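Local structure of HTH-type transcriptional regulator yiaJ (Escherichia coli, 1YSQ) at residues E27-S32 against V148-S153; D37-I42 against Q60-Y65; G70-A75 against G142-A147. The protein represses transcription of the yiaKLMNOPQRS operon, which may serve the use of 2,3-diketo-L-gulonate, and is represented here by its C-terminal, IclR-type domain without the DNA-binding part. One frame throughout, in Å; residues are numbered along the deposited sequence.

Contact 1 (E27-S32 against V148-S153); sequences ETINFS and VSISLS. With PO4 (phosphate ion), chain C; PO4 (phosphate ion), chain B.
Two central strands of the GAF-like antiparallel sheet of the IclR C-terminal domain, 28-32 and 148-153, run side by side here, their axes 4.7 Å apart. On the face carrying Ile29, Phe31, Val148 and Ile150, CD1 of Ile29 lies beside CG1 of Ile150 at 3.8 Å, both chains pointing the same way. Val148 fits between its neighbours, CG1 beside Ile29 CG2 at 4.2 Å and CG2 against the Phe31 ring edge, 3.7 Å from CD1. Leu18 and Leu21 of helix 8-25 cover Ile29. CG2 of Ile150 touches CB of Glu27, the two side chains crossing at about a right angle.

The face carrying Asn30, Ser149 and Ser151 is polar and small-featured. CG of Asn30 sits anti to its carbonyl carbon (chi1 -48°), which brings the amide back over the neighbouring strand, its OD1 between the two serine hydroxyls. An alanine here removes OD1, the acceptor of Ser151 OG, together with the amide beside Ser149 OG, and would probably loosen this polar face. In the backbone, Asn30 N to Ser149 O is nearly straight (2.9 Å, 175°), answered by Ser149 N to Asn30 O. Ser151 OG donates to Asn30 OD1 over 2.9 Å, in the carbonyl plane and on a lone pair.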
# COMPACT_ATOMS: atom_id res chain seq x y z
N GLU A 27 -2.25 -10.48 10.27
CA GLU A 27 -1.21 -10.23 9.26
C GLU A 27 -0.45 -8.92 9.48
O GLU A 27 -0.90 -8.05 10.23
CB GLU A 27 -1.86 -10.15 7.86
CG GLU A 27 -2.65 -11.39 7.42
CD GLU A 27 -1.78 -12.63 7.25
OE1 GLU A 27 -0.55 -12.56 7.45
OE2 GLU A 27 -2.35 -13.70 6.91
N THR A 28 0.67 -8.79 8.77
CA THR A 28 1.46 -7.55 8.69
C THR A 28 0.60 -6.37 8.22
O THR A 28 -0.05 -6.47 7.16
CB THR A 28 2.57 -7.72 7.66
OG1 THR A 28 3.47 -8.77 8.06
CG2 THR A 28 3.46 -6.42 7.58
N ILE A 29 0.63 -5.28 8.98
CA ILE A 29 -0.06 -4.05 8.58
C ILE A 29 0.99 -2.98 8.31
O ILE A 29 1.83 -2.72 9.17
CB ILE A 29 -1.09 -3.58 9.66
CG1 ILE A 29 -2.06 -4.70 10.07
CG2 ILE A 29 -1.84 -2.29 9.20
CD1 ILE A 29 -2.83 -5.41 8.94
N ASN A 30 0.92 -2.38 7.12
CA ASN A 30 1.84 -1.31 6.71
C ASN A 30 1.06 -0.02 6.54
O ASN A 30 -0.08 -0.03 6.05
CB ASN A 30 2.47 -1.62 5.34
CG ASN A 30 3.02 -3.04 5.26
OD1 ASN A 30 2.47 -3.91 4.59
ND2 ASN A 30 4.11 -3.26 5.96
N PHE A 31 1.70 1.09 6.90
CA PHE A 31 1.07 2.40 6.74
C PHE A 31 2.13 3.36 6.22
O PHE A 31 3.17 3.56 6.87
CB PHE A 31 0.52 2.87 8.08
CG PHE A 31 -0.26 4.15 8.02
CD1 PHE A 31 -1.42 4.25 7.25
CD2 PHE A 31 0.14 5.26 8.75
CE1 PHE A 31 -2.16 5.46 7.20
CE2 PHE A 31 -0.61 6.46 8.70
CZ PHE A 31 -1.74 6.55 7.92
N SER A 32 1.88 3.92 5.05
CA SER A 32 2.85 4.80 4.42
C SER A 32 2.30 6.20 4.15
O SER A 32 1.08 6.41 4.18
CB SER A 32 3.35 4.19 3.10
OG SER A 32 2.35 4.34 2.09
N VAL A 148 -2.66 2.29 3.23
CA VAL A 148 -2.54 1.18 4.16
C VAL A 148 -2.42 -0.10 3.35
O VAL A 148 -3.08 -0.23 2.32
CB VAL A 148 -3.81 1.04 5.06
CG1 VAL A 148 -3.62 -0.05 6.14
CG2 VAL A 148 -4.21 2.36 5.70
N SER A 149 -1.61 -1.05 3.82
CA SER A 149 -1.56 -2.34 3.14
C SER A 149 -1.45 -3.52 4.10
O SER A 149 -1.05 -3.36 5.25
CB SER A 149 -0.43 -2.35 2.09
OG SER A 149 0.85 -2.50 2.68
N ILE A 150 -1.87 -4.70 3.62
CA ILE A 150 -1.69 -5.95 4.34
C ILE A 150 -0.72 -6.81 3.54
O ILE A 150 -0.93 -7.00 2.34
CB ILE A 150 -3.05 -6.71 4.49
CG1 ILE A 150 -4.05 -5.91 5.33
CG2 ILE A 150 -2.80 -8.12 5.07
CD1 ILE A 150 -5.50 -6.52 5.40
N SER A 151 0.33 -7.33 4.19
CA SER A 151 1.24 -8.27 3.50
C SER A 151 0.98 -9.66 4.05
O SER A 151 0.73 -9.83 5.25
CB SER A 151 2.73 -7.93 3.73
OG SER A 151 3.02 -6.54 3.59
N LEU A 152 1.05 -10.65 3.16
CA LEU A 152 0.84 -12.04 3.54
C LEU A 152 1.40 -12.94 2.45
O LEU A 152 1.73 -12.45 1.36
CB LEU A 152 -0.65 -12.33 3.79
CG LEU A 152 -1.62 -12.38 2.60
CD1 LEU A 152 -2.95 -13.00 3.06
CD2 LEU A 152 -1.87 -11.01 1.98
N SER A 153 1.53 -14.24 2.73
CA SER A 153 1.98 -15.18 1.72
C SER A 153 0.94 -15.31 0.60
O SER A 153 -0.28 -15.28 0.85
CB SER A 153 2.27 -16.57 2.32
OG SER A 153 1.08 -17.15 2.83
P PO4 C . 0.49 -15.79 6.45
O1 PO4 C . 1.14 -16.99 7.07
O2 PO4 C . 0.67 -15.84 4.96
O3 PO4 C . -0.94 -15.79 6.87
O4 PO4 C . 1.12 -14.51 6.97
P PO4 B . 3.46 -2.32 -0.31
O1 PO4 B . 3.58 -3.32 -1.48
O2 PO4 B . 2.48 -1.22 -0.61
O3 PO4 B . 3.08 -3.01 0.98
O4 PO4 B . 4.84 -1.70 -0.15
O HOH W 1 2.16 -11.16 7.44

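Contact 2 (D37-I42 against Q60-Y65)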
# COMPACT_ATOMS: atom_id res chain seq x y z
N ASP A 37 8.49 10.60 -5.31
CA ASP A 37 8.77 9.39 -6.10
C ASP A 37 9.01 8.10 -5.30
O ASP A 37 9.50 7.11 -5.84
CB ASP A 37 9.93 9.65 -7.08
CG ASP A 37 11.28 9.74 -6.39
OD1 ASP A 37 11.32 10.10 -5.19
OD2 ASP A 37 12.35 9.48 -6.97
N HIS A 38 8.63 8.12 -4.02
CA HIS A 38 8.67 6.93 -3.16
C HIS A 38 7.54 6.99 -2.12
O HIS A 38 7.04 8.07 -1.80
CB HIS A 38 10.05 6.76 -2.49
CG HIS A 38 10.57 8.01 -1.86
ND1 HIS A 38 11.03 9.08 -2.60
CD2 HIS A 38 10.64 8.39 -0.56
CE1 HIS A 38 11.38 10.06 -1.79
NE2 HIS A 38 11.17 9.67 -0.55
N ALA A 39 7.16 5.83 -1.61
CA ALA A 39 6.34 5.74 -0.41
C ALA A 39 7.31 5.67 0.78
O ALA A 39 8.40 5.10 0.66
CB ALA A 39 5.42 4.48 -0.46
N ILE A 40 6.94 6.27 1.91
CA ILE A 40 7.72 6.13 3.14
C ILE A 40 6.92 5.28 4.10
O ILE A 40 5.78 5.62 4.44
CB ILE A 40 8.05 7.47 3.82
CG1 ILE A 40 8.70 8.44 2.83
CG2 ILE A 40 8.99 7.23 5.05
CD1 ILE A 40 9.03 9.81 3.47
N LEU A 41 7.53 4.19 4.56
CA LEU A 41 6.89 3.36 5.58
C LEU A 41 6.99 4.03 6.94
O LEU A 41 8.04 3.96 7.58
CB LEU A 41 7.48 1.94 5.60
CG LEU A 41 6.68 0.93 6.42
CD1 LEU A 41 5.22 0.88 5.92
CD2 LEU A 41 7.31 -0.46 6.30
N ILE A 42 5.91 4.68 7.38
CA ILE A 42 5.96 5.41 8.65
C ILE A 42 5.52 4.60 9.85
O ILE A 42 5.74 5.00 10.99
CB ILE A 42 5.21 6.77 8.55
CG1 ILE A 42 3.71 6.55 8.27
CG2 ILE A 42 5.89 7.66 7.49
CD1 ILE A 42 2.87 7.84 8.36
N GLN A 60 11.64 2.96 5.90
CA GLN A 60 11.99 2.47 4.57
C GLN A 60 11.39 3.35 3.46
O GLN A 60 10.24 3.80 3.59
CB GLN A 60 11.51 1.04 4.39
CG GLN A 60 11.93 0.39 3.06
CD GLN A 60 11.51 -1.07 3.00
OE1 GLN A 60 10.52 -1.45 3.61
NE2 GLN A 60 12.25 -1.88 2.26
N HIS A 61 12.15 3.56 2.39
CA HIS A 61 11.64 4.22 1.18
C HIS A 61 11.37 3.16 0.13
O HIS A 61 12.25 2.40 -0.26
CB HIS A 61 12.63 5.24 0.63
CG HIS A 61 12.83 6.44 1.50
ND1 HIS A 61 13.48 7.58 1.06
CD2 HIS A 61 12.44 6.70 2.78
CE1 HIS A 61 13.49 8.48 2.03
NE2 HIS A 61 12.85 7.98 3.08
N MET A 62 10.11 3.12 -0.31
CA MET A 62 9.62 2.08 -1.16
C MET A 62 9.40 2.72 -2.60
O MET A 62 8.69 3.74 -2.70
CB MET A 62 8.39 1.44 -0.39
CG MET A 62 8.26 1.66 1.43
SD MET A 62 7.01 0.51 1.71
CE MET A 62 5.81 1.57 2.18
N PRO A 63 10.04 2.23 -3.69
CA PRO A 63 9.81 2.84 -5.02
C PRO A 63 8.35 2.70 -5.47
O PRO A 63 7.70 1.69 -5.18
CB PRO A 63 10.70 2.03 -5.98
CG PRO A 63 11.70 1.34 -5.09
CD PRO A 63 10.97 1.08 -3.78
N LEU A 64 7.83 3.71 -6.15
CA LEU A 64 6.41 3.71 -6.53
C LEU A 64 6.00 2.52 -7.40
O LEU A 64 4.91 1.98 -7.22
CB LEU A 64 6.02 5.02 -7.23
CG LEU A 64 6.16 6.33 -6.41
CD1 LEU A 64 5.65 7.50 -7.23
CD2 LEU A 64 5.46 6.28 -5.06
N TYR A 65 6.87 2.12 -8.33
CA TYR A 65 6.49 1.17 -9.39
C TYR A 65 6.29 -0.28 -8.91
O TYR A 65 5.62 -1.05 -9.58
CB TYR A 65 7.51 1.20 -10.55
CG TYR A 65 8.73 0.35 -10.29
CD1 TYR A 65 8.86 -0.92 -10.87
CD2 TYR A 65 9.75 0.82 -9.46
CE1 TYR A 65 9.98 -1.72 -10.61
CE2 TYR A 65 10.88 0.04 -9.20
CZ TYR A 65 10.98 -1.24 -9.77
OH TYR A 65 12.11 -2.00 -9.52
O HOH W 2 10.76 5.19 -7.25
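Three backbone hydrogen bonds join 37-42 to 60-65. Ala39 and Met62 form a hydrogen-bonded antiparallel pair, Met62 N reaching Ala39 O at 2.8 Å and 173°, with Ala39 N bonded in return to Met62 O. Leu41 N meets Gln60 O nearly along the C=O axis.

Aromatic contact lies beside this pairing. With CG of His38 between backbone N and carbonyl carbon (chi1 48°), its ring lies alongside that of His61 in an offset stack, centroids 4.4 Å apart and planes at 17°, CD2 of His38 over a face of the His61 ring toward its rim. His38 ND1 donates to Asp37 OD1 at 2.8 Å, and Glu35 binds its NE2, so the ring is held at both nitrogens; the two carboxylates would be expected to favour its protonated form.

Within this chain, 61-63 is an edge strand of the GAF-like antiparallel sheet, paired on one side with 38-45.

Apolar contacts lie on the face of Ala39 and Met62. The Met62 chain bends at chi3, bringing CE to 3.8 Å from Leu41 CB and 3.9 Å from Ala39 CB.

Van der Waals contact with backbone falls to Leu64: its CG lies 3.5 Å from Asp37 O, and CD2 abuts His38.

Contact 3 (G70-A75 against G142-A147); sequences GKIYMA and GRVPYA. With PO4 (phosphate ion), chain D.
This is a helix-on-sheet contact: helix 68-75 lies against the loop that leads into strand 146-153 and against the first residues of that strand. It is small, burying 230 Å² between the two segments, and it rests on side-chain packing with no direct hydrogen bond across.

Tyr73 carries most of it. Its CG is anti to the carbonyl carbon (chi1 -64°), so the ring leaves the helix toward the loop and crosses Val144 obliquely. CE1 touches Val144 CG1 at 3.8 Å, and the ring's far end reaches the methyl of Ala147, 3.9 Å from CZ to CB. The carbonyl carbon of Tyr146 lies at the ring's edge, near its plane. The phenol oxygen comes close to Ala147 N, but at a poor angle; its hydrogen-bond partner is Ser32 OG, on strand 28-35. Ile72 adds a lighter touch, its CG2 meeting Val144 CG1 at 4.0 Å with the two side chains roughly at right angles. Val144 CG1, anti to its backbone N (chi1 -176°), thus serves both helix residues.

A phosphate ion, probably from the crystallisation liquor, sits where the loop passes the helix: Val144 N donates to its O3 at 3.0 Å, and its O2 lies 2.7 Å from Tyr73 O.

Around this contact, Ile72 also packs on Ala134 and Pro136 of strand 130-137 and on Ile114 of helix 104-117, while Ala147 pairs through its backbone with Ser32 of strand 28-35.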
# COMPACT_ATOMS: atom_id res chain seq x y z
N GLY A 70 2.54 2.50 -3.36
CA GLY A 70 3.13 3.41 -4.34
C GLY A 70 2.31 3.48 -5.63
O GLY A 70 2.13 4.56 -6.20
N LYS A 71 1.79 2.34 -6.09
CA LYS A 71 0.94 2.32 -7.28
C LYS A 71 -0.36 3.08 -7.04
O LYS A 71 -0.85 3.78 -7.94
CB LYS A 71 0.69 0.88 -7.75
CG LYS A 71 1.95 0.24 -8.35
CD LYS A 71 1.64 -1.13 -9.00
CE LYS A 71 1.20 -2.15 -7.95
NZ LYS A 71 0.97 -3.52 -8.51
N ILE A 72 -0.90 2.98 -5.83
CA ILE A 72 -2.08 3.78 -5.46
C ILE A 72 -1.77 5.27 -5.59
O ILE A 72 -2.55 6.02 -6.18
CB ILE A 72 -2.53 3.42 -4.03
CG1 ILE A 72 -3.23 2.06 -4.05
CG2 ILE A 72 -3.46 4.50 -3.41
CD1 ILE A 72 -3.41 1.47 -2.68
N TYR A 73 -0.63 5.71 -5.06
CA TYR A 73 -0.26 7.13 -5.19
C TYR A 73 -0.21 7.55 -6.65
O TYR A 73 -0.76 8.58 -7.00
CB TYR A 73 1.09 7.40 -4.51
CG TYR A 73 1.07 7.18 -3.01
CD1 TYR A 73 0.02 7.66 -2.23
CD2 TYR A 73 2.12 6.51 -2.37
CE1 TYR A 73 -0.00 7.47 -0.83
CE2 TYR A 73 2.11 6.31 -0.97
CZ TYR A 73 1.05 6.80 -0.21
OH TYR A 73 1.04 6.62 1.16
N MET A 74 0.42 6.75 -7.51
CA MET A 74 0.45 7.10 -8.94
C MET A 74 -0.95 7.05 -9.59
O MET A 74 -1.27 7.90 -10.43
CB MET A 74 1.43 6.22 -9.72
CG MET A 74 2.92 6.58 -9.45
SD MET A 74 4.17 5.91 -10.63
CE MET A 74 3.84 4.31 -10.48
N ALA A 75 -1.76 6.07 -9.20
CA ALA A 75 -3.09 5.90 -9.79
C ALA A 75 -3.99 7.10 -9.53
O ALA A 75 -4.85 7.42 -10.36
CB ALA A 75 -3.76 4.62 -9.27
N GLY A 142 -10.08 14.56 -1.49
CA GLY A 142 -9.93 13.40 -2.35
C GLY A 142 -8.51 13.14 -2.86
O GLY A 142 -8.30 12.31 -3.74
N ARG A 143 -7.54 13.85 -2.30
CA ARG A 143 -6.14 13.52 -2.54
C ARG A 143 -5.77 12.34 -1.64
O ARG A 143 -6.53 11.99 -0.75
CB ARG A 143 -5.24 14.73 -2.28
CG ARG A 143 -5.33 15.81 -3.38
CD ARG A 143 -4.68 17.13 -2.98
NE ARG A 143 -5.22 17.59 -1.69
CZ ARG A 143 -4.69 18.53 -0.91
NH1 ARG A 143 -3.57 19.17 -1.27
NH2 ARG A 143 -5.28 18.85 0.23
N VAL A 144 -4.62 11.71 -1.91
CA VAL A 144 -4.19 10.50 -1.21
C VAL A 144 -2.82 10.73 -0.53
O VAL A 144 -1.77 10.44 -1.10
CB VAL A 144 -4.12 9.29 -2.18
CG1 VAL A 144 -3.76 7.99 -1.41
CG2 VAL A 144 -5.45 9.12 -2.96
N PRO A 145 -2.82 11.31 0.66
CA PRO A 145 -1.57 11.55 1.39
C PRO A 145 -0.95 10.28 2.02
O PRO A 145 0.26 10.25 2.24
CB PRO A 145 -2.00 12.57 2.47
CG PRO A 145 -3.42 12.22 2.74
CD PRO A 145 -3.99 11.88 1.37
N TYR A 146 -1.78 9.27 2.29
CA TYR A 146 -1.35 8.07 3.04
C TYR A 146 -2.04 6.86 2.43
O TYR A 146 -3.02 6.99 1.70
CB TYR A 146 -1.73 8.13 4.53
CG TYR A 146 -1.28 9.40 5.20
CD1 TYR A 146 0.05 9.58 5.57
CD2 TYR A 146 -2.18 10.43 5.44
CE1 TYR A 146 0.47 10.77 6.16
CE2 TYR A 146 -1.77 11.61 6.04
CZ TYR A 146 -0.46 11.77 6.39
OH TYR A 146 -0.07 12.93 6.98
N ALA A 147 -1.53 5.67 2.75
CA ALA A 147 -2.11 4.44 2.25
C ALA A 147 -1.84 3.33 3.26
O ALA A 147 -0.90 3.42 4.07
CB ALA A 147 -1.50 4.10 0.88
P PO4 D . -1.47 11.44 -4.56
O1 PO4 D . -0.85 10.62 -3.44
O2 PO4 D . -2.07 10.51 -5.60
O3 PO4 D . -2.53 12.36 -3.99
O4 PO4 D . -0.35 12.22 -5.20

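In the fold
All three contacts meet around strand 28-35 and its neighbours in one sheet. Contacts 1 and 2 have centres about 14 Å apart and join where Phe31 O lies 3.0 Å from Ile42 N, a probable hydrogen bond; contacts 1 and 3, about 15 Å apart, share strand 146-153. Ser32 is the common corner: its hydroxyl faces contact 3, and its CB lies 3.7 Å from Met62 CE of contact 2. Contacts 2 and 3, about 11 Å apart, touch through Leu64 and Met74. A phosphate near Ser149 of contact 1, also bound by Ser67, Ala68 and Met69, lies about 4 Å from the Met62 side chain; it probably comes from the crystallisation liquor but may mark a pocket.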